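Kallikrein-10 (Homo sapiens, PDB 5LPE) is a secreted, zymogen-like serine protease of the kallikrein family, inhibited by zinc ions and credited with a tumour-suppressor role in breast and prostate cancer. Local coordinates at residues A[169-175]-A[214-219]. Numbering follows the deposited sequence.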
ATOM      1  N   ASN A 169      15.704   5.501  -5.677  1.00 43.13           N
ATOM      2  CA  ASN A 169      15.663   4.938  -7.018  1.00 44.98           C
ATOM      3  C   ASN A 169      14.383   4.181  -7.366  1.00 43.34           C
ATOM      4  O   ASN A 169      13.667   4.581  -8.300  1.00 46.59           O
ATOM      5  CB  ASN A 169      16.843   3.967  -7.143  1.00 43.74           C
ATOM      6  CG  ASN A 169      17.414   3.895  -8.548  1.00 54.77           C
ATOM      7  OD1 ASN A 169      18.167   4.771  -8.967  1.00 56.93           O
ATOM      8  ND2 ASN A 169      17.070   2.839  -9.278  1.00 50.60           N
ATOM      9  N   ASN A 170      13.984   3.259  -6.482  1.00 35.53           N
ATOM     10  CA  ASN A 170      12.774   2.462  -6.607  1.00 30.47           C
ATOM     11  C   ASN A 170      11.725   2.882  -5.581  1.00 34.73           C
ATOM     12  O   ASN A 170      10.662   2.247  -5.484  1.00 32.28           O
ATOM     13  CB  ASN A 170      13.118   0.967  -6.552  1.00 29.31           C
ATOM     14  CG  ASN A 170      13.774   0.486  -7.830  1.00 27.42           C
ATOM     15  OD1 ASN A 170      13.479   0.995  -8.889  1.00 27.81           O
ATOM     16  ND2 ASN A 170      14.603  -0.540  -7.746  1.00 36.96           N
ATOM     17  N   MET A 171      12.013   3.950  -4.825  1.00 35.95           N
ATOM     18  CA  MET A 171      11.152   4.466  -3.779  1.00 34.57           C
ATOM     19  C   MET A 171      10.588   5.802  -4.205  1.00 28.90           C
ATOM     20  O   MET A 171      11.130   6.455  -5.098  1.00 28.02           O
ATOM     21  CB  MET A 171      11.931   4.643  -2.508  1.00 40.58           C
ATOM     22  CG  MET A 171      13.052   3.626  -2.310  1.00 44.67           C
ATOM     23  SD  MET A 171      12.544   2.249  -1.250  1.00 73.77           S
ATOM     24  CE  MET A 171      11.816   1.046  -2.354  1.00 50.45           C
ATOM     25  N   ILE A 172       9.451   6.139  -3.606  1.00 26.57           N
ATOM     26  CA  ILE A 172       8.943   7.495  -3.577  1.00 23.88           C
ATOM     27  C   ILE A 172       8.703   7.838  -2.117  1.00 24.26           C
ATOM     28  O   ILE A 172       8.196   7.012  -1.354  1.00 28.67           O
ATOM     29  CB  ILE A 172       7.683   7.636  -4.442  1.00 24.68           C
ATOM     30  CG1 ILE A 172       6.735   6.515  -4.117  1.00 24.39           C
ATOM     31  CG2 ILE A 172       8.062   7.471  -5.902  1.00 28.14           C
ATOM     32  CD1 ILE A 172       5.428   6.654  -4.798  1.00 26.05           C
ATOM     33  N   CYS A 173       9.183   9.002  -1.709  1.00 24.48           N
ATOM     34  CA  CYS A 173       8.916   9.548  -0.393  1.00 23.86           C
ATOM     35  C   CYS A 173       7.726  10.481  -0.475  1.00 23.72           C
ATOM     36  O   CYS A 173       7.702  11.384  -1.314  1.00 24.83           O
ATOM     37  CB  CYS A 173      10.142  10.281   0.127  1.00 37.09           C
ATOM     38  SG  CYS A 173      11.286   9.063   0.739  1.00 63.30           S
ATOM     39  N   ALA A 174       6.735  10.247   0.363  1.00 22.13           N
ATOM     40  CA  ALA A 174       5.468  10.958   0.295  1.00 18.89           C
ATOM     41  C   ALA A 174       5.391  11.921   1.469  1.00 24.25           C
ATOM     42  O   ALA A 174       5.324  11.492   2.621  1.00 27.14           O
ATOM     43  CB  ALA A 174       4.313   9.974   0.324  1.00 20.99           C
ATOM     44  N   GLY A 175       5.448  13.221   1.190  1.00 29.20           N
ATOM     45  CA  GLY A 175       5.282  14.207   2.244  1.00 28.60           C
ATOM     46  C   GLY A 175       3.828  14.347   2.643  1.00 28.46           C
ATOM     47  O   GLY A 175       2.962  14.588   1.798  1.00 35.63           O
ATOM     48  N   PRO A 214       8.766  12.385   6.009  1.00 26.90           N
ATOM     49  CA  PRO A 214       8.025  11.652   4.982  1.00 23.94           C
ATOM     50  C   PRO A 214       8.152  10.145   5.130  1.00 23.14           C
ATOM     51  O   PRO A 214       9.125   9.618   5.673  1.00 22.83           O
ATOM     52  CB  PRO A 214       8.689  12.121   3.684  1.00 25.91           C
ATOM     53  CG  PRO A 214      10.101  12.264   4.084  1.00 27.74           C
ATOM     54  CD  PRO A 214      10.030  12.913   5.463  1.00 34.48           C
ATOM     55  N   ALA A 215       7.149   9.448   4.613  1.00 23.08           N
ATOM     56  CA  ALA A 215       7.199   8.001   4.594  1.00 23.33           C
ATOM     57  C   ALA A 215       7.865   7.528   3.316  1.00 22.30           C
ATOM     58  O   ALA A 215       8.057   8.284   2.368  1.00 24.97           O
ATOM     59  CB  ALA A 215       5.797   7.401   4.703  1.00 23.24           C
ATOM     60  N   VAL A 216       8.129   6.230   3.263  1.00 21.16           N
ATOM     61  CA  VAL A 216       8.903   5.632   2.192  1.00 19.48           C
ATOM     62  C   VAL A 216       8.040   4.544   1.578  1.00 20.75           C
ATOM     63  O   VAL A 216       7.719   3.547   2.238  1.00 16.42           O
ATOM     64  CB  VAL A 216      10.248   5.080   2.682  1.00 21.36           C
ATOM     65  CG1 VAL A 216      10.954   4.310   1.561  1.00 21.32           C
ATOM     66  CG2 VAL A 216      11.121   6.208   3.172  1.00 22.54           C
ATOM     67  N   TYR A 217       7.653   4.746   0.320  1.00 19.83           N
ATOM     68  CA  TYR A 217       6.799   3.834  -0.418  1.00 18.08           C
ATOM     69  C   TYR A 217       7.599   3.159  -1.521  1.00 22.47           C
ATOM     70  O   TYR A 217       8.532   3.745  -2.085  1.00 26.50           O
ATOM     71  CB  TYR A 217       5.615   4.567  -1.032  1.00 18.22           C
ATOM     72  CG  TYR A 217       4.596   5.051  -0.036  1.00 18.58           C
ATOM     73  CD1 TYR A 217       4.804   6.215   0.699  1.00 15.79           C
ATOM     74  CD2 TYR A 217       3.396   4.368   0.135  1.00 21.21           C
ATOM     75  CE1 TYR A 217       3.857   6.663   1.604  1.00 18.26           C
ATOM     76  CE2 TYR A 217       2.429   4.809   1.039  1.00 21.40           C
ATOM     77  CZ  TYR A 217       2.663   5.960   1.775  1.00 24.50           C
ATOM     78  OH  TYR A 217       1.708   6.402   2.687  1.00 26.13           O
ATOM     79  N   THR A 218       7.237   1.917  -1.822  1.00 17.98           N
ATOM     80  CA  THR A 218       7.818   1.262  -2.979  1.00 21.19           C
ATOM     81  C   THR A 218       7.231   1.886  -4.240  1.00 24.38           C
ATOM     82  O   THR A 218       6.020   2.076  -4.337  1.00 25.87           O
ATOM     83  CB  THR A 218       7.555  -0.242  -2.940  1.00 21.33           C
ATOM     84  OG1 THR A 218       8.022  -0.775  -1.695  1.00 24.05           O
ATOM     85  CG2 THR A 218       8.296  -0.938  -4.092  1.00 20.69           C
ATOM     86  N   GLN A 219       8.079   2.228  -5.206  1.00 23.92           N
ATOM     87  CA  GLN A 219       7.587   2.882  -6.410  1.00 20.00           C
ATOM     88  C   GLN A 219       7.085   1.797  -7.358  1.00 24.45           C
ATOM     89  O   GLN A 219       7.876   1.035  -7.914  1.00 23.99           O
ATOM     90  CB  GLN A 219       8.708   3.704  -7.030  1.00 22.14           C
ATOM     91  CG  GLN A 219       8.314   4.635  -8.130  1.00 31.12           C
ATOM     92  CD  GLN A 219       9.501   5.424  -8.614  1.00 28.13           C
ATOM     93  OE1 GLN A 219      10.646   5.036  -8.390  1.00 27.24           O
ATOM     94  NE2 GLN A 219       9.237   6.532  -9.281  1.00 26.49           N
TER
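Strands 171-175 and 215-219 run antiparallel, at 144°, as neighbours in the second of the two six-stranded barrels of the trypsin-like fold. Ile172 and Tyr217 form a hydrogen-bonded pair, Ile172 N to Tyr217 O at 3.0 Å and Tyr217 N to Ile172 O at 2.9 Å. Ala174 N reaches Ala215 O at 3.1 Å, while the return bond from Ala215 N to Ala174 O is weak at 3.4 Å. At the non-hydrogen-bonded Cys173-Val216 pair the CA atoms come closer, Cys173 CA to Val216 CA being 4.7 Å.

From Ile172 to Ala174 and from Ala215 to Tyr217 the side chains alternate between two faces. Ile172, Ala174 and Tyr217 share one, where Leu191 joins them; the small methyl of Ala174 lets the broad tyrosine ring lie close, Ala174 CB to Tyr217 CE1 being 3.6 Å. On the other, beta-branched Val216, a residue type that favours extended strands, packs its CG2 3.8 Å from SG of Cys173, disulfide-bonded to Cys159. Thr218 OG1 makes a weak hydrogen bond to the backbone of Asp95, by similarity a charge-relay residue and here a zinc ligand. Met171 adds apolar bulk beside Val216, its SD 3.8 Å from Val216 CG1.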